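Long-range contacts in Rv3651-like N-terminal domain-containing protein (Mycobacterium tuberculosis, PDB 4Q6U), which is of unknown function but, with one GAF-like and two PAS-like domains, is probably a sensor protein: residues A120-E125 / Y140-A145; G131-V136 / T180-T185. All blocks are in the same frame, centred on the assembly; numbering follows the deposited sequence.

Contact 1 of 2, residues A120-E125 / Y140-A145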
# COMPACT_ATOMS: atom_id res chain seq x y z
N ALA B 120 -16.77 -13.67 -16.14
CA ALA B 120 -17.22 -12.30 -16.32
C ALA B 120 -17.93 -12.10 -17.65
O ALA B 120 -17.60 -12.74 -18.65
CB ALA B 120 -16.04 -11.34 -16.21
N THR B 121 -18.90 -11.20 -17.65
CA THR B 121 -19.58 -10.79 -18.86
C THR B 121 -19.45 -9.27 -18.92
O THR B 121 -19.92 -8.57 -18.01
CB THR B 121 -21.05 -11.22 -18.85
OG1 THR B 121 -21.12 -12.59 -18.45
CG2 THR B 121 -21.70 -11.04 -20.24
N ASP B 122 -18.76 -8.76 -19.94
CA ASP B 122 -18.64 -7.30 -20.09
C ASP B 122 -19.53 -6.82 -21.21
O ASP B 122 -20.31 -7.60 -21.76
CB ASP B 122 -17.20 -6.89 -20.39
CG ASP B 122 -16.34 -6.86 -19.14
OD1 ASP B 122 -16.10 -7.94 -18.59
OD2 ASP B 122 -15.94 -5.75 -18.72
N THR B 123 -19.39 -5.53 -21.54
CA THR B 123 -20.11 -4.91 -22.66
C THR B 123 -19.10 -4.11 -23.49
O THR B 123 -18.00 -3.83 -23.00
CB THR B 123 -21.23 -3.97 -22.16
OG1 THR B 123 -20.69 -2.99 -21.27
CG2 THR B 123 -22.32 -4.76 -21.44
N PRO B 124 -19.44 -3.77 -24.74
CA PRO B 124 -18.61 -2.83 -25.50
C PRO B 124 -18.31 -1.55 -24.71
O PRO B 124 -17.18 -1.05 -24.72
CB PRO B 124 -19.47 -2.53 -26.73
CG PRO B 124 -20.23 -3.80 -26.95
CD PRO B 124 -20.51 -4.35 -25.57
N GLU B 125 -19.32 -1.05 -24.02
CA GLU B 125 -19.18 0.15 -23.21
C GLU B 125 -18.19 -0.06 -22.05
O GLU B 125 -17.30 0.77 -21.84
CB GLU B 125 -20.55 0.59 -22.68
CG GLU B 125 -21.51 1.14 -23.76
CD GLU B 125 -22.15 0.05 -24.61
OE1 GLU B 125 -22.11 -1.14 -24.22
OE2 GLU B 125 -22.70 0.40 -25.68
N TYR B 140 -18.13 -11.96 -23.70
CA TYR B 140 -18.60 -13.04 -22.83
C TYR B 140 -17.53 -14.09 -22.54
O TYR B 140 -16.53 -14.17 -23.25
CB TYR B 140 -19.83 -13.72 -23.45
CG TYR B 140 -19.57 -14.35 -24.81
CD1 TYR B 140 -19.08 -15.65 -24.92
CD2 TYR B 140 -19.82 -13.64 -25.98
CE1 TYR B 140 -18.84 -16.23 -26.16
CE2 TYR B 140 -19.59 -14.22 -27.23
CZ TYR B 140 -19.10 -15.51 -27.30
OH TYR B 140 -18.86 -16.08 -28.53
N GLY B 141 -17.74 -14.88 -21.49
CA GLY B 141 -16.84 -15.96 -21.15
C GLY B 141 -15.45 -15.49 -20.73
O GLY B 141 -14.46 -16.21 -20.91
N ARG B 142 -15.38 -14.30 -20.14
CA ARG B 142 -14.10 -13.70 -19.77
C ARG B 142 -13.62 -14.20 -18.42
O ARG B 142 -14.42 -14.36 -17.49
CB ARG B 142 -14.22 -12.16 -19.73
CG ARG B 142 -14.61 -11.51 -21.06
CD ARG B 142 -14.97 -10.02 -20.89
NE ARG B 142 -13.83 -9.23 -20.42
CZ ARG B 142 -12.81 -8.85 -21.19
NH1 ARG B 142 -12.78 -9.18 -22.47
NH2 ARG B 142 -11.82 -8.12 -20.67
N ALA B 143 -12.32 -14.45 -18.30
CA ALA B 143 -11.73 -14.70 -17.00
C ALA B 143 -11.70 -13.39 -16.24
O ALA B 143 -11.57 -12.31 -16.85
CB ALA B 143 -10.33 -15.29 -17.13
N PHE B 144 -11.83 -13.46 -14.92
CA PHE B 144 -11.69 -12.27 -14.08
C PHE B 144 -10.36 -11.58 -14.37
O PHE B 144 -10.27 -10.36 -14.36
CB PHE B 144 -11.79 -12.62 -12.59
CG PHE B 144 -13.12 -13.19 -12.17
CD1 PHE B 144 -14.26 -13.01 -12.95
CD2 PHE B 144 -13.24 -13.91 -10.99
CE1 PHE B 144 -15.49 -13.54 -12.56
CE2 PHE B 144 -14.46 -14.44 -10.58
CZ PHE B 144 -15.59 -14.25 -11.37
N ALA B 145 -9.33 -12.37 -14.67
CA ALA B 145 -8.00 -11.79 -14.91
C ALA B 145 -7.94 -11.00 -16.23
O ALA B 145 -6.94 -10.33 -16.50
CB ALA B 145 -6.91 -12.91 -14.89
O HOH W 1 -20.20 -14.67 -20.26
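Arg142 reaches along the edge of strand 119-121. Its CB lies against the small methyl of Ala120, with Arg142 CB 4.0 Å from Ala120 CB, and close to Ala120 O as well. CG lies beside the backbone N, anti to the carbonyl carbon, and still lies near Ala120 O. The chain runs on extended to CD, which passes 3.3 Å from Asp122 OD1, then bends at chi3 (63°) and brings NE to the carboxylate. The salt bridge from Arg142 NE to Asp122 OD1 measures 3.2 Å, with the two side chains crossing at about a right angle and their planes 69° apart, so this is no flat two-pronged pairing. NE also pairs with Asp147, whose carboxylate lies close to that of Asp122; the guanidinium probably offsets their repulsion. At the tip, NH1 bonds to Ile138 O and NH2 packs near Lys132, while Asp122 OD2 is taken by Ser126 OG. Along the backbone, Ala120 and Arg142 form a single antiparallel, hydrogen-bonded bridge at 119-121, one of the two outermost strands of the PAS-like domain's five-stranded sheet. Ala120 N gives a nearly straight bond to Arg142 O (2.8 Å, 175°), and Arg142 N returns a longer one to Ala120 O (3.1 Å). Phe144, stacked on Trp113, brings CD1 within 4.1 Å of Ala120 CB. A water accepts from Gly141 N and is hydrogen-bonded to Thr121 OG1.

Contact 2 of 2, residues G131-V136 / T180-T185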
# COMPACT_ATOMS: atom_id res chain seq x y z
N GLY B 131 -10.55 1.09 -21.57
CA GLY B 131 -9.49 1.38 -22.51
C GLY B 131 -9.10 0.26 -23.44
O GLY B 131 -8.07 0.33 -24.11
N LYS B 132 -9.93 -0.77 -23.52
CA LYS B 132 -9.64 -1.89 -24.41
C LYS B 132 -10.29 -1.67 -25.78
O LYS B 132 -11.19 -0.84 -25.94
CB LYS B 132 -10.11 -3.19 -23.77
CG LYS B 132 -9.51 -3.39 -22.39
CD LYS B 132 -9.82 -4.75 -21.82
CE LYS B 132 -8.66 -5.26 -20.96
NZ LYS B 132 -8.92 -5.10 -19.52
N ASN B 133 -9.80 -2.40 -26.78
CA ASN B 133 -10.27 -2.23 -28.16
C ASN B 133 -11.45 -3.14 -28.47
O ASN B 133 -11.26 -4.32 -28.76
CB ASN B 133 -9.12 -2.49 -29.14
CG ASN B 133 -9.42 -1.98 -30.54
OD1 ASN B 133 -10.55 -1.58 -30.85
ND2 ASN B 133 -8.41 -2.00 -31.40
N PRO B 134 -12.67 -2.58 -28.45
CA PRO B 134 -13.90 -3.37 -28.53
C PRO B 134 -14.00 -4.19 -29.82
O PRO B 134 -14.68 -5.21 -29.84
CB PRO B 134 -15.01 -2.30 -28.48
CG PRO B 134 -14.33 -1.04 -28.11
CD PRO B 134 -12.93 -1.14 -28.58
N GLU B 135 -13.32 -3.73 -30.86
CA GLU B 135 -13.30 -4.45 -32.13
C GLU B 135 -12.55 -5.77 -32.02
O GLU B 135 -12.80 -6.70 -32.80
CB GLU B 135 -12.66 -3.58 -33.22
N VAL B 136 -11.64 -5.87 -31.06
CA VAL B 136 -10.83 -7.07 -30.90
C VAL B 136 -11.07 -7.76 -29.55
O VAL B 136 -10.35 -8.68 -29.18
CB VAL B 136 -9.32 -6.75 -31.04
CG1 VAL B 136 -8.55 -7.98 -31.53
CG2 VAL B 136 -9.12 -5.60 -32.00
N THR B 180 -4.09 1.53 -18.30
CA THR B 180 -3.47 1.98 -19.53
C THR B 180 -4.25 1.41 -20.72
O THR B 180 -4.48 0.20 -20.80
CB THR B 180 -1.99 1.56 -19.59
OG1 THR B 180 -1.23 2.34 -18.66
CG2 THR B 180 -1.43 1.78 -20.98
N ASP B 181 -4.67 2.27 -21.64
CA ASP B 181 -5.47 1.77 -22.77
C ASP B 181 -4.59 1.01 -23.76
O ASP B 181 -3.39 0.85 -23.54
CB ASP B 181 -6.23 2.91 -23.47
CG ASP B 181 -5.32 3.93 -24.15
OD1 ASP B 181 -4.11 3.69 -24.31
OD2 ASP B 181 -5.85 4.98 -24.55
N TRP B 182 -5.19 0.55 -24.85
CA TRP B 182 -4.48 -0.31 -25.79
C TRP B 182 -3.49 0.45 -26.66
O TRP B 182 -2.66 -0.15 -27.33
CB TRP B 182 -5.48 -1.07 -26.67
CG TRP B 182 -6.35 -0.19 -27.51
CD1 TRP B 182 -7.54 0.36 -27.16
CD2 TRP B 182 -6.10 0.22 -28.87
NE1 TRP B 182 -8.06 1.09 -28.20
CE2 TRP B 182 -7.19 1.02 -29.26
CE3 TRP B 182 -5.07 -0.01 -29.78
CZ2 TRP B 182 -7.28 1.60 -30.53
CZ3 TRP B 182 -5.15 0.56 -31.04
CH2 TRP B 182 -6.25 1.36 -31.40
N GLN B 183 -3.59 1.78 -26.65
CA GLN B 183 -2.64 2.62 -27.36
C GLN B 183 -1.45 2.99 -26.48
O GLN B 183 -0.49 3.59 -26.94
CB GLN B 183 -3.33 3.89 -27.86
CG GLN B 183 -4.45 3.64 -28.86
CD GLN B 183 -5.30 4.87 -29.11
OE1 GLN B 183 -5.37 5.76 -28.26
NE2 GLN B 183 -5.93 4.93 -30.27
N GLY B 184 -1.52 2.62 -25.20
CA GLY B 184 -0.42 2.88 -24.28
C GLY B 184 -0.64 4.07 -23.37
O GLY B 184 0.20 4.38 -22.53
N THR B 185 -1.78 4.74 -23.53
CA THR B 185 -2.11 5.95 -22.78
C THR B 185 -2.61 5.66 -21.36
O THR B 185 -3.50 4.83 -21.17
CB THR B 185 -3.20 6.77 -23.51
OG1 THR B 185 -2.79 7.04 -24.86
CG2 THR B 185 -3.48 8.09 -22.79
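Asp181 OD1 is the best-held polar atom here, gripped by two backbone N-H groups of its own loop. Thr185 N gives the stronger bond, 2.7 Å to Asp181 OD1, arriving from above the carboxylate plane; Gln183 N adds a weak one. With CG in the crowded position between backbone N and carbonyl carbon, the carboxylate folds back over the turn 181-184, while Asp181 CB stays against the other segment, 3.2 Å from Gly131 O. That carbonyl is the single polar link between the segments: Trp182 N donates to Gly131 O at 3.0 Å, nearly along the C=O axis but with a bent N-H angle of 135°. The same oxygen sits at the edge of the indole, 3.1 Å from Trp182 CD1.

Trp182 takes the same crowded first torsion, which stands its ring up beside Asn133. Asn133 CB makes a CH-pi contact over the five-membered ring, 3.8 Å from its centroid and almost on the normal. With CG anti to the backbone N (chi1 -165°), the amide continues across the same face, stacked 15° from parallel, and Asn133 ND2 comes 3.9 Å from Trp182 CZ2. Gln183 CG covers the opposite face, so the indole is sandwiched. Gly131, at positive phi, is the C-prime residue of a Schellman motif ending helix 124-129. The contact thus joins a Schellman-capped helix end to a 3:5 beta hairpin, strands 172-180 and 186-198 of a PAS-like domain, whose type I turn carries a G1 bulge at Gly184.

Overall arrangement
Both contacts belong to the middle, PAS-like domain, and their segments alternate along the chain. Helix 124-129 and the long loop after it connect them: contact 1 holds the strand leading into the helix and a later part of that loop, while contact 2 ties the loop's start to the hairpin between strands 172-180 and 186-198. Contact 1 adds to outermost strand 119-121, and contact 2 meets the turn that follows the other, 172-180. Contact 1 is buried, its centre about 8 Å from that of the chain; contact 2 is a surface contact at about 17 Å. Their centres lie about 15 Å apart, yet they touch where Arg142 NH2 packs 4.1 Å from Lys132 CD.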